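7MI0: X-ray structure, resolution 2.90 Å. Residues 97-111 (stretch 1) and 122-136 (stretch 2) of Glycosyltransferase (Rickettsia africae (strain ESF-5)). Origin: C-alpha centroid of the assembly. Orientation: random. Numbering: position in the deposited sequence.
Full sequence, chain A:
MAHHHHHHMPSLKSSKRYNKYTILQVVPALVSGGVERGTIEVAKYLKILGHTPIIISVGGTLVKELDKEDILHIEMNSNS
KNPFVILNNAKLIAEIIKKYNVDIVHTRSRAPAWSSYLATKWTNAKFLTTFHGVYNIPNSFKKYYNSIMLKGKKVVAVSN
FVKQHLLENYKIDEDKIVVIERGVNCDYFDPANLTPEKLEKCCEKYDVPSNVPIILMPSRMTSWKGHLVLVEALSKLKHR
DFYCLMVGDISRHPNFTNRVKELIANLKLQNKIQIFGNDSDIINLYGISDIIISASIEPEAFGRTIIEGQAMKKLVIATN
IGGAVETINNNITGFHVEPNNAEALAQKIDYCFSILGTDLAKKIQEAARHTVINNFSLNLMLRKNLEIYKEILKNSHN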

ATOM      1  N   ILE A  97     -29.009  -0.244  -0.151  1.00 61.80           N
ATOM      2  CA  ILE A  97     -28.961  -1.686   0.076  1.00 61.73           C
ATOM      3  C   ILE A  97     -30.226  -2.351  -0.449  1.00 65.22           C
ATOM      4  O   ILE A  97     -30.167  -3.300  -1.238  1.00 65.24           O
ATOM      5  CB  ILE A  97     -28.749  -1.987   1.570  1.00 59.13           C
ATOM      6  CG1 ILE A  97     -27.392  -1.463   2.034  1.00 57.24           C
ATOM      7  CG2 ILE A  97     -28.866  -3.479   1.832  1.00 55.67           C
ATOM      8  CD1 ILE A  97     -27.113  -1.728   3.492  1.00 51.97           C
ATOM      9  N   LYS A  98     -31.393  -1.853  -0.026  1.00 65.73           N
ATOM     10  CA  LYS A  98     -32.656  -2.446  -0.460  1.00 67.39           C
ATOM     11  C   LYS A  98     -32.818  -2.360  -1.971  1.00 66.97           C
ATOM     12  O   LYS A  98     -33.371  -3.272  -2.601  1.00 65.40           O
ATOM     13  CB  LYS A  98     -33.830  -1.757   0.237  1.00 70.49           C
ATOM     14  CG  LYS A  98     -33.834  -1.904   1.750  1.00 80.50           C
ATOM     15  CD  LYS A  98     -34.937  -1.070   2.387  1.00 93.37           C
ATOM     16  CE  LYS A  98     -34.908  -1.177   3.907  1.00100.04           C
ATOM     17  NZ  LYS A  98     -35.044  -2.590   4.366  1.00 98.03           N
ATOM     18  N   LYS A  99     -32.331  -1.272  -2.568  1.00 66.20           N
ATOM     19  CA  LYS A  99     -32.518  -1.047  -3.997  1.00 63.86           C
ATOM     20  C   LYS A  99     -31.768  -2.081  -4.824  1.00 66.16           C
ATOM     21  O   LYS A  99     -32.332  -2.683  -5.745  1.00 73.78           O
ATOM     22  CB  LYS A  99     -32.061   0.365  -4.355  1.00 62.82           C
ATOM     23  CG  LYS A  99     -32.112   0.696  -5.829  1.00 67.44           C
ATOM     24  CD  LYS A  99     -31.703   2.141  -6.044  1.00 73.97           C
ATOM     25  CE  LYS A  99     -31.757   2.535  -7.505  1.00 77.22           C
ATOM     26  NZ  LYS A  99     -31.359   3.959  -7.674  1.00 86.40           N
ATOM     27  N   TYR A 100     -30.494  -2.306  -4.510  1.00 65.39           N
ATOM     28  CA  TYR A 100     -29.639  -3.187  -5.292  1.00 66.95           C
ATOM     29  C   TYR A 100     -29.478  -4.569  -4.669  1.00 68.04           C
ATOM     30  O   TYR A 100     -28.645  -5.351  -5.141  1.00 65.13           O
ATOM     31  CB  TYR A 100     -28.269  -2.538  -5.490  1.00 60.66           C
ATOM     32  CG  TYR A 100     -28.350  -1.154  -6.094  1.00 66.03           C
ATOM     33  CD1 TYR A 100     -28.504  -0.981  -7.465  1.00 63.46           C
ATOM     34  CD2 TYR A 100     -28.280  -0.017  -5.294  1.00 68.37           C
ATOM     35  CE1 TYR A 100     -28.584   0.285  -8.028  1.00 62.56           C
ATOM     36  CE2 TYR A 100     -28.356   1.257  -5.848  1.00 68.49           C
ATOM     37  CZ  TYR A 100     -28.508   1.398  -7.217  1.00 72.15           C
ATOM     38  OH  TYR A 100     -28.586   2.655  -7.778  1.00 71.57           O
ATOM     39  N   ASN A 101     -30.265  -4.889  -3.638  1.00 69.59           N
ATOM     40  CA  ASN A 101     -30.159  -6.156  -2.912  1.00 68.75           C
ATOM     41  C   ASN A 101     -28.703  -6.456  -2.558  1.00 65.84           C
ATOM     42  O   ASN A 101     -28.159  -7.515  -2.880  1.00 63.86           O
ATOM     43  CB  ASN A 101     -30.781  -7.301  -3.711  1.00 73.47           C
ATOM     44  CG  ASN A 101     -32.217  -7.021  -4.108  1.00 82.13           C
ATOM     45  OD1 ASN A 101     -33.136  -7.159  -3.298  1.00100.69           O
ATOM     46  ND2 ASN A 101     -32.420  -6.626  -5.362  1.00 82.50           N
ATOM     47  N   VAL A 102     -28.066  -5.485  -1.900  1.00 62.08           N
ATOM     48  CA  VAL A 102     -26.663  -5.608  -1.532  1.00 55.05           C
ATOM     49  C   VAL A 102     -26.501  -6.727  -0.518  1.00 57.13           C
ATOM     50  O   VAL A 102     -27.243  -6.809   0.470  1.00 65.38           O
ATOM     51  CB  VAL A 102     -26.145  -4.271  -0.978  1.00 56.82           C
ATOM     52  CG1 VAL A 102     -24.769  -4.438  -0.363  1.00 47.98           C
ATOM     53  CG2 VAL A 102     -26.120  -3.222  -2.078  1.00 59.01           C
ATOM     54  N   ASP A 103     -25.524  -7.598  -0.760  1.00 55.12           N
ATOM     55  CA  ASP A 103     -25.262  -8.732   0.117  1.00 54.14           C
ATOM     56  C   ASP A 103     -24.256  -8.406   1.216  1.00 50.78           C
ATOM     57  O   ASP A 103     -24.379  -8.914   2.336  1.00 52.15           O
ATOM     58  CB  ASP A 103     -24.769  -9.919  -0.713  1.00 54.99           C
ATOM     59  CG  ASP A 103     -25.847 -10.475  -1.619  1.00 63.02           C
ATOM     60  OD1 ASP A 103     -26.943 -10.792  -1.103  1.00 71.40           O
ATOM     61  OD2 ASP A 103     -25.611 -10.583  -2.843  1.00 61.86           O
ATOM     62  N   ILE A 104     -23.263  -7.572   0.923  1.00 45.09           N
ATOM     63  CA  ILE A 104     -22.223  -7.214   1.881  1.00 43.77           C
ATOM     64  C   ILE A 104     -21.916  -5.736   1.721  1.00 47.58           C
ATOM     65  O   ILE A 104     -21.763  -5.247   0.597  1.00 49.15           O
ATOM     66  CB  ILE A 104     -20.936  -8.037   1.677  1.00 48.86           C
ATOM     67  CG1 ILE A 104     -21.153  -9.507   2.029  1.00 50.56           C
ATOM     68  CG2 ILE A 104     -19.788  -7.458   2.483  1.00 41.88           C
ATOM     69  CD1 ILE A 104     -19.986 -10.375   1.625  1.00 50.82           C
ATOM     70  N   VAL A 105     -21.827  -5.021   2.835  1.00 47.44           N
ATOM     71  CA  VAL A 105     -21.263  -3.680   2.855  1.00 46.62           C
ATOM     72  C   VAL A 105     -19.853  -3.774   3.415  1.00 46.45           C
ATOM     73  O   VAL A 105     -19.649  -4.288   4.522  1.00 44.70           O
ATOM     74  CB  VAL A 105     -22.124  -2.713   3.680  1.00 46.47           C
ATOM     75  CG1 VAL A 105     -21.398  -1.389   3.829  1.00 47.54           C
ATOM     76  CG2 VAL A 105     -23.468  -2.516   3.016  1.00 42.01           C
ATOM     77  N   HIS A 106     -18.886  -3.277   2.651  1.00 47.37           N
ATOM     78  CA  HIS A 106     -17.460  -3.432   2.919  1.00 41.08           C
ATOM     79  C   HIS A 106     -16.880  -2.048   3.196  1.00 41.98           C
ATOM     80  O   HIS A 106     -16.783  -1.215   2.288  1.00 42.65           O
ATOM     81  CB  HIS A 106     -16.789  -4.102   1.718  1.00 43.77           C
ATOM     82  CG  HIS A 106     -15.377  -4.534   1.955  1.00 42.06           C
ATOM     83  ND1 HIS A 106     -14.683  -5.310   1.052  1.00 39.48           N
ATOM     84  CD2 HIS A 106     -14.526  -4.299   2.981  1.00 44.01           C
ATOM     85  CE1 HIS A 106     -13.465  -5.534   1.510  1.00 42.88           C
ATOM     86  NE2 HIS A 106     -13.343  -4.931   2.679  1.00 43.70           N
ATOM     87  N   THR A 107     -16.506  -1.794   4.447  1.00 40.95           N
ATOM     88  CA  THR A 107     -16.015  -0.485   4.858  1.00 48.58           C
ATOM     89  C   THR A 107     -14.506  -0.521   5.057  1.00 52.26           C
ATOM     90  O   THR A 107     -13.965  -1.460   5.650  1.00 48.28           O
ATOM     91  CB  THR A 107     -16.689  -0.007   6.148  1.00 42.78           C
ATOM     92  OG1 THR A 107     -16.187  -0.748   7.267  1.00 43.85           O
ATOM     93  CG2 THR A 107     -18.177  -0.221   6.069  1.00 53.83           C
ATOM     94  N   ARG A 108     -13.835   0.514   4.564  1.00 53.45           N
ATOM     95  CA  ARG A 108     -12.395   0.679   4.705  1.00 51.20           C
ATOM     96  C   ARG A 108     -12.075   2.014   5.365  1.00 57.84           C
ATOM     97  O   ARG A 108     -11.120   2.699   4.992  1.00 56.49           O
ATOM     98  CB  ARG A 108     -11.704   0.554   3.349  1.00 50.59           C
ATOM     99  CG  ARG A 108     -12.526  -0.203   2.303  1.00 52.54           C
ATOM    100  CD  ARG A 108     -11.745  -0.413   1.011  1.00 48.03           C
ATOM    101  NE  ARG A 108     -10.815  -1.528   1.126  1.00 50.36           N
ATOM    102  CZ  ARG A 108     -10.814  -2.593   0.339  1.00 45.25           C
ATOM    103  NH1 ARG A 108     -11.641  -2.696  -0.688  1.00 46.37           N
ATOM    104  NH2 ARG A 108      -9.956  -3.577   0.582  1.00 47.29           N
ATOM    105  N   SER A 109     -12.878   2.387   6.363  1.00 63.60           N
ATOM    106  CA  SER A 109     -12.801   3.666   7.060  1.00 61.28           C
ATOM    107  C   SER A 109     -11.852   3.588   8.254  1.00 62.86           C
ATOM    108  O   SER A 109     -11.599   2.517   8.809  1.00 64.91           O
ATOM    109  CB  SER A 109     -14.192   4.094   7.526  1.00 64.79           C
ATOM    110  OG  SER A 109     -15.099   4.128   6.437  1.00 72.19           O
ATOM    111  N   ARG A 110     -11.324   4.751   8.648  1.00 75.41           N
ATOM    112  CA  ARG A 110     -10.368   4.797   9.754  1.00 76.07           C
ATOM    113  C   ARG A 110     -11.064   4.533  11.082  1.00 77.64           C
ATOM    114  O   ARG A 110     -10.733   3.579  11.798  1.00 80.07           O
ATOM    115  CB  ARG A 110      -9.643   6.147   9.777  1.00 71.27           C
ATOM    116  N   ALA A 111     -12.035   5.369  11.425  1.00 68.79           N
ATOM    117  CA  ALA A 111     -12.875   5.164  12.596  1.00 74.06           C
ATOM    118  C   ALA A 111     -13.865   4.043  12.300  1.00 69.16           C
ATOM    119  O   ALA A 111     -13.880   3.524  11.175  1.00 59.30           O
ATOM    120  CB  ALA A 111     -13.597   6.467  12.958  1.00 81.61           C
ATOM    121  N   TRP A 122     -29.898  -2.817  10.157  1.00 67.24           N
ATOM    122  CA  TRP A 122     -31.315  -2.695   9.839  1.00 66.13           C
ATOM    123  C   TRP A 122     -31.749  -3.539   8.652  1.00 70.03           C
ATOM    124  O   TRP A 122     -32.952  -3.781   8.491  1.00 73.68           O
ATOM    125  CB  TRP A 122     -31.655  -1.237   9.544  1.00 68.48           C
ATOM    126  CG  TRP A 122     -31.386  -0.323  10.683  1.00 71.29           C
ATOM    127  CD1 TRP A 122     -31.251  -0.666  11.999  1.00 66.14           C
ATOM    128  CD2 TRP A 122     -31.210   1.095  10.615  1.00 72.15           C
ATOM    129  NE1 TRP A 122     -31.006   0.455  12.755  1.00 68.86           N
ATOM    130  CE2 TRP A 122     -30.977   1.549  11.928  1.00 73.66           C
ATOM    131  CE3 TRP A 122     -31.229   2.026   9.570  1.00 69.04           C
ATOM    132  CZ2 TRP A 122     -30.765   2.896  12.225  1.00 73.77           C
ATOM    133  CZ3 TRP A 122     -31.021   3.360   9.865  1.00 73.73           C
ATOM    134  CH2 TRP A 122     -30.793   3.784  11.183  1.00 72.33           C
ATOM    135  N   THR A 123     -30.815  -3.981   7.818  1.00 71.14           N
ATOM    136  CA  THR A 123     -31.126  -4.730   6.612  1.00 69.04           C
ATOM    137  C   THR A 123     -30.506  -6.122   6.694  1.00 70.27           C
ATOM    138  O   THR A 123     -29.870  -6.491   7.686  1.00 72.61           O
ATOM    139  CB  THR A 123     -30.634  -3.983   5.370  1.00 63.64           C
ATOM    140  OG1 THR A 123     -29.213  -3.828   5.444  1.00 64.84           O
ATOM    141  CG2 THR A 123     -31.272  -2.604   5.289  1.00 64.56           C
ATOM    142  N   ASN A 124     -30.701  -6.901   5.634  1.00 67.31           N
ATOM    143  CA  ASN A 124     -30.120  -8.232   5.565  1.00 66.86           C
ATOM    144  C   ASN A 124     -28.642  -8.218   5.212  1.00 67.94           C
ATOM    145  O   ASN A 124     -28.001  -9.273   5.281  1.00 69.99           O
ATOM    146  CB  ASN A 124     -30.881  -9.076   4.547  1.00 73.55           C
ATOM    147  CG  ASN A 124     -32.262  -9.442   5.029  1.00 80.76           C
ATOM    148  OD1 ASN A 124     -32.463  -9.694   6.218  1.00 87.46           O
ATOM    149  ND2 ASN A 124     -33.227  -9.469   4.113  1.00 82.37           N
ATOM    150  N   ALA A 125     -28.092  -7.062   4.847  1.00 60.20           N
ATOM    151  CA  ALA A 125     -26.702  -6.988   4.424  1.00 57.54           C
ATOM    152  C   ALA A 125     -25.762  -7.366   5.565  1.00 60.51           C
ATOM    153  O   ALA A 125     -26.117  -7.316   6.746  1.00 62.68           O
ATOM    154  CB  ALA A 125     -26.373  -5.584   3.917  1.00 55.84           C
ATOM    155  N   LYS A 126     -24.548  -7.755   5.189  1.00 55.34           N
ATOM    156  CA  LYS A 126     -23.485  -8.113   6.114  1.00 50.81           C
ATOM    157  C   LYS A 126     -22.438  -7.006   6.154  1.00 51.44           C
ATOM    158  O   LYS A 126     -22.339  -6.175   5.245  1.00 49.44           O
ATOM    159  CB  LYS A 126     -22.832  -9.435   5.708  1.00 52.93           C
ATOM    160  CG  LYS A 126     -23.809 -10.579   5.490  1.00 57.88           C
ATOM    161  CD  LYS A 126     -24.402 -11.059   6.796  1.00 55.48           C
ATOM    162  CE  LYS A 126     -25.155 -12.364   6.602  1.00 58.23           C
ATOM    163  NZ  LYS A 126     -25.570 -12.968   7.901  1.00 58.49           N
ATOM    164  N   PHE A 127     -21.635  -7.022   7.217  1.00 50.01           N
ATOM    165  CA  PHE A 127     -20.742  -5.922   7.562  1.00 42.71           C
ATOM    166  C   PHE A 127     -19.311  -6.431   7.609  1.00 44.49           C
ATOM    167  O   PHE A 127     -18.967  -7.247   8.471  1.00 47.07           O
ATOM    168  CB  PHE A 127     -21.148  -5.322   8.912  1.00 43.68           C
ATOM    169  CG  PHE A 127     -20.448  -4.040   9.257  1.00 44.90           C
ATOM    170  CD1 PHE A 127     -20.580  -2.924   8.453  1.00 51.01           C
ATOM    171  CD2 PHE A 127     -19.688  -3.941  10.410  1.00 44.30           C
ATOM    172  CE1 PHE A 127     -19.942  -1.737   8.779  1.00 51.27           C
ATOM    173  CE2 PHE A 127     -19.052  -2.758  10.738  1.00 43.59           C
ATOM    174  CZ  PHE A 127     -19.181  -1.656   9.922  1.00 44.52           C
ATOM    175  N   LEU A 128     -18.475  -5.942   6.697  1.00 45.90           N
ATOM    176  CA  LEU A 128     -17.069  -6.321   6.635  1.00 42.23           C
ATOM    177  C   LEU A 128     -16.205  -5.079   6.767  1.00 43.52           C
ATOM    178  O   LEU A 128     -16.441  -4.081   6.079  1.00 49.64           O
ATOM    179  CB  LEU A 128     -16.740  -7.048   5.329  1.00 41.38           C
ATOM    180  CG  LEU A 128     -15.272  -7.464   5.190  1.00 46.47           C
ATOM    181  CD1 LEU A 128     -14.843  -8.312   6.382  1.00 43.08           C
ATOM    182  CD2 LEU A 128     -15.022  -8.202   3.882  1.00 39.72           C
ATOM    183  N   THR A 129     -15.199  -5.149   7.639  1.00 44.15           N
ATOM    184  CA  THR A 129     -14.240  -4.073   7.850  1.00 39.19           C
ATOM    185  C   THR A 129     -12.846  -4.541   7.450  1.00 45.64           C
ATOM    186  O   THR A 129     -12.421  -5.640   7.834  1.00 42.87           O
ATOM    187  CB  THR A 129     -14.227  -3.627   9.316  1.00 39.61           C
ATOM    188  OG1 THR A 129     -15.561  -3.323   9.736  1.00 48.10           O
ATOM    189  CG2 THR A 129     -13.341  -2.396   9.502  1.00 40.33           C
ATOM    190  N   THR A 130     -12.140  -3.709   6.688  1.00 44.68           N
ATOM    191  CA  THR A 130     -10.720  -3.894   6.419  1.00 40.75           C
ATOM    192  C   THR A 130      -9.956  -2.734   7.036  1.00 44.26           C
ATOM    193  O   THR A 130     -10.313  -1.570   6.825  1.00 48.38           O
ATOM    194  CB  THR A 130     -10.428  -3.970   4.916  1.00 42.21           C
ATOM    195  OG1 THR A 130     -11.175  -5.043   4.329  1.00 39.67           O
ATOM    196  CG2 THR A 130      -8.942  -4.208   4.675  1.00 35.97           C
ATOM    197  N   PHE A 131      -8.912  -3.052   7.801  1.00 47.08           N
ATOM    198  CA  PHE A 131      -8.049  -2.055   8.427  1.00 46.85           C
ATOM    199  C   PHE A 131      -6.795  -1.905   7.571  1.00 45.54           C
ATOM    200  O   PHE A 131      -5.954  -2.807   7.533  1.00 47.25           O
ATOM    201  CB  PHE A 131      -7.700  -2.464   9.859  1.00 49.24           C
ATOM    202  CG  PHE A 131      -8.905  -2.593  10.769  1.00 50.03           C
ATOM    203  CD1 PHE A 131      -9.592  -3.795  10.873  1.00 49.19           C
ATOM    204  CD2 PHE A 131      -9.346  -1.512  11.518  1.00 42.03           C
ATOM    205  CE1 PHE A 131     -10.700  -3.910  11.703  1.00 50.72           C
ATOM    206  CE2 PHE A 131     -10.443  -1.627  12.348  1.00 44.32           C
ATOM    207  CZ  PHE A 131     -11.123  -2.825  12.440  1.00 43.51           C
ATOM    208  N   HIS A 132      -6.680  -0.778   6.870  1.00 49.83           N
ATOM    209  CA  HIS A 132      -5.521  -0.497   6.028  1.00 49.87           C
ATOM    210  C   HIS A 132      -4.382   0.164   6.795  1.00 52.73           C
ATOM    211  O   HIS A 132      -3.403   0.600   6.179  1.00 56.55           O
ATOM    212  CB  HIS A 132      -5.915   0.400   4.849  1.00 48.85           C
ATOM    213  CG  HIS A 132      -6.828  -0.255   3.863  1.00 48.01           C
ATOM    214  ND1 HIS A 132      -6.442  -0.548   2.574  1.00 57.23           N
ATOM    215  CD2 HIS A 132      -8.113  -0.664   3.972  1.00 48.03           C
ATOM    216  CE1 HIS A 132      -7.449  -1.112   1.933  1.00 55.19           C
ATOM    217  NE2 HIS A 132      -8.475  -1.196   2.759  1.00 49.40           N
ATOM    218  N   GLY A 133      -4.490   0.267   8.112  1.00 54.70           N
ATOM    219  CA  GLY A 133      -3.449   0.939   8.860  1.00 58.81           C
ATOM    220  C   GLY A 133      -3.690   0.783  10.341  1.00 58.68           C
ATOM    221  O   GLY A 133      -4.669   0.170  10.774  1.00 57.01           O
ATOM    222  N   VAL A 134      -2.774   1.358  11.115  1.00 60.41           N
ATOM    223  CA  VAL A 134      -2.818   1.306  12.570  1.00 64.12           C
ATOM    224  C   VAL A 134      -3.376   2.638  13.059  1.00 68.34           C
ATOM    225  O   VAL A 134      -2.675   3.653  13.068  1.00 67.99           O
ATOM    226  CB  VAL A 134      -1.437   1.020  13.162  1.00 62.68           C
ATOM    227  CG1 VAL A 134      -1.498   1.074  14.675  1.00 54.58           C
ATOM    228  CG2 VAL A 134      -0.931  -0.334  12.681  1.00 52.54           C
ATOM    229  N   TYR A 135      -4.648   2.642  13.447  1.00 74.97           N
ATOM    230  CA  TYR A 135      -5.271   3.774  14.113  1.00 72.31           C
ATOM    231  C   TYR A 135      -5.771   3.312  15.471  1.00 75.64           C
ATOM    232  O   TYR A 135      -5.961   2.117  15.708  1.00 79.46           O
ATOM    233  CB  TYR A 135      -6.432   4.357  13.298  1.00 75.13           C
ATOM    234  CG  TYR A 135      -6.687   3.673  11.973  1.00 80.83           C
ATOM    235  CD1 TYR A 135      -5.936   3.995  10.846  1.00 79.54           C
ATOM    236  CD2 TYR A 135      -7.695   2.722  11.841  1.00 78.81           C
ATOM    237  CE1 TYR A 135      -6.169   3.381   9.623  1.00 78.80           C
ATOM    238  CE2 TYR A 135      -7.941   2.102  10.623  1.00 81.29           C
ATOM    239  CZ  TYR A 135      -7.174   2.433   9.515  1.00 82.94           C
ATOM    240  OH  TYR A 135      -7.419   1.816   8.298  1.00 78.74           O
ATOM    241  N   ASN A 136      -5.974   4.265  16.370  1.00 82.63           N
ATOM    242  CA  ASN A 136      -6.401   3.949  17.723  1.00 86.48           C
ATOM    243  C   ASN A 136      -7.870   4.291  17.917  1.00 84.25           C
ATOM    244  O   ASN A 136      -8.401   5.221  17.304  1.00 83.52           O
ATOM    245  CB  ASN A 136      -5.559   4.688  18.762  1.00 91.57           C
ATOM    246  CG  ASN A 136      -4.913   3.743  19.746  1.00100.98           C
ATOM    247  OD1 ASN A 136      -3.861   3.169  19.460  1.00100.31           O
ATOM    248  ND2 ASN A 136      -5.551   3.551  20.904  1.00102.35           N
TER

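Two neighbouring parallel strands are joined by their backbones, but side chains on both faces of the ladder and beyond its ends fill out the fit. This glycosyltransferase offers a compact example, in which 915 Å² of surface, summed over both sides, is buried between the stretches.

The ladder is regular. Strand 104-107 runs beside strand 126-131 with an angle of 22° between their directions, and the hydrogen bonds alternate in the way parallel pairing demands. Lys 126 N donates to Asp 103 O (3.1 Å), Val 105 N to Lys 126 O (2.7 Å), Leu 128 N to Val 105 O (3.0 Å), Thr 107 N to Leu 128 O (2.8 Å) and Thr 130 N to Thr 107 O (3.1 Å). Val 105 and Thr 107 thus spend both N and O on the other stretch, as do Lys 126 and Leu 128. The residues between them are close enough for softer contacts: His 106 CA lies 3.4 Å from Leu 128 O, and Thr 129 CA the same distance from Thr 107 O.

Because successive side chains alternate, each face has its own relief. On the face carrying Ile 104, His 106, Lys 126 and Leu 128, the branched end of Leu 128 is the main bump. Its CD2 sits 3.8 Å from the centroid of the His 106 ring, only 8° off the ring normal, so a methyl rests squarely on a flat surface. Ile 104 CG2 packs lower on the same leucine, 4.2 Å from Leu 128 CB. With one face covered, the imidazole puts its edge to polar use: His 106 NE2 and Thr 130 OG1 share a hydrogen bond of 2.7 Å. Histidine suits this buried place because it offers both surfaces at once. Lys 126 lends its CB to the packing, 4.0 Å from Ile 104 CG1, while its chain leads away to an exposed end.

The other face joins Val 105, Thr 107, Phe 127 and Thr 129. Here the small methyl Thr 107 CG2 meets the ring carbon Phe 127 CE1 at 3.6 Å.

Before the strands, smallness matters. The methyl of Ala 125 points into a hollow lined by Ile 97, Val 102 and Val 105: its CB is 3.9 Å from Ile 97 CG2, 3.8 Å from Val 102 O and 4.3 Å from Val 105 CG2. The helix residue Ile 97 packs against the loop before the second strand, with its CD1 3.6 Å from Thr 123 OG1.

Beyond the ladder, longer side chains take over. Arg 108 NE donates to His 132 NE2 at 2.9 Å, the two planar groups meeting edge to edge, so that a buried charged group gains a polar partner. Farther on, Tyr 135 turns its ring back to the first stretch and lays one face against the backbone of Arg 110, whose CA is 4.0 Å from the ring centroid.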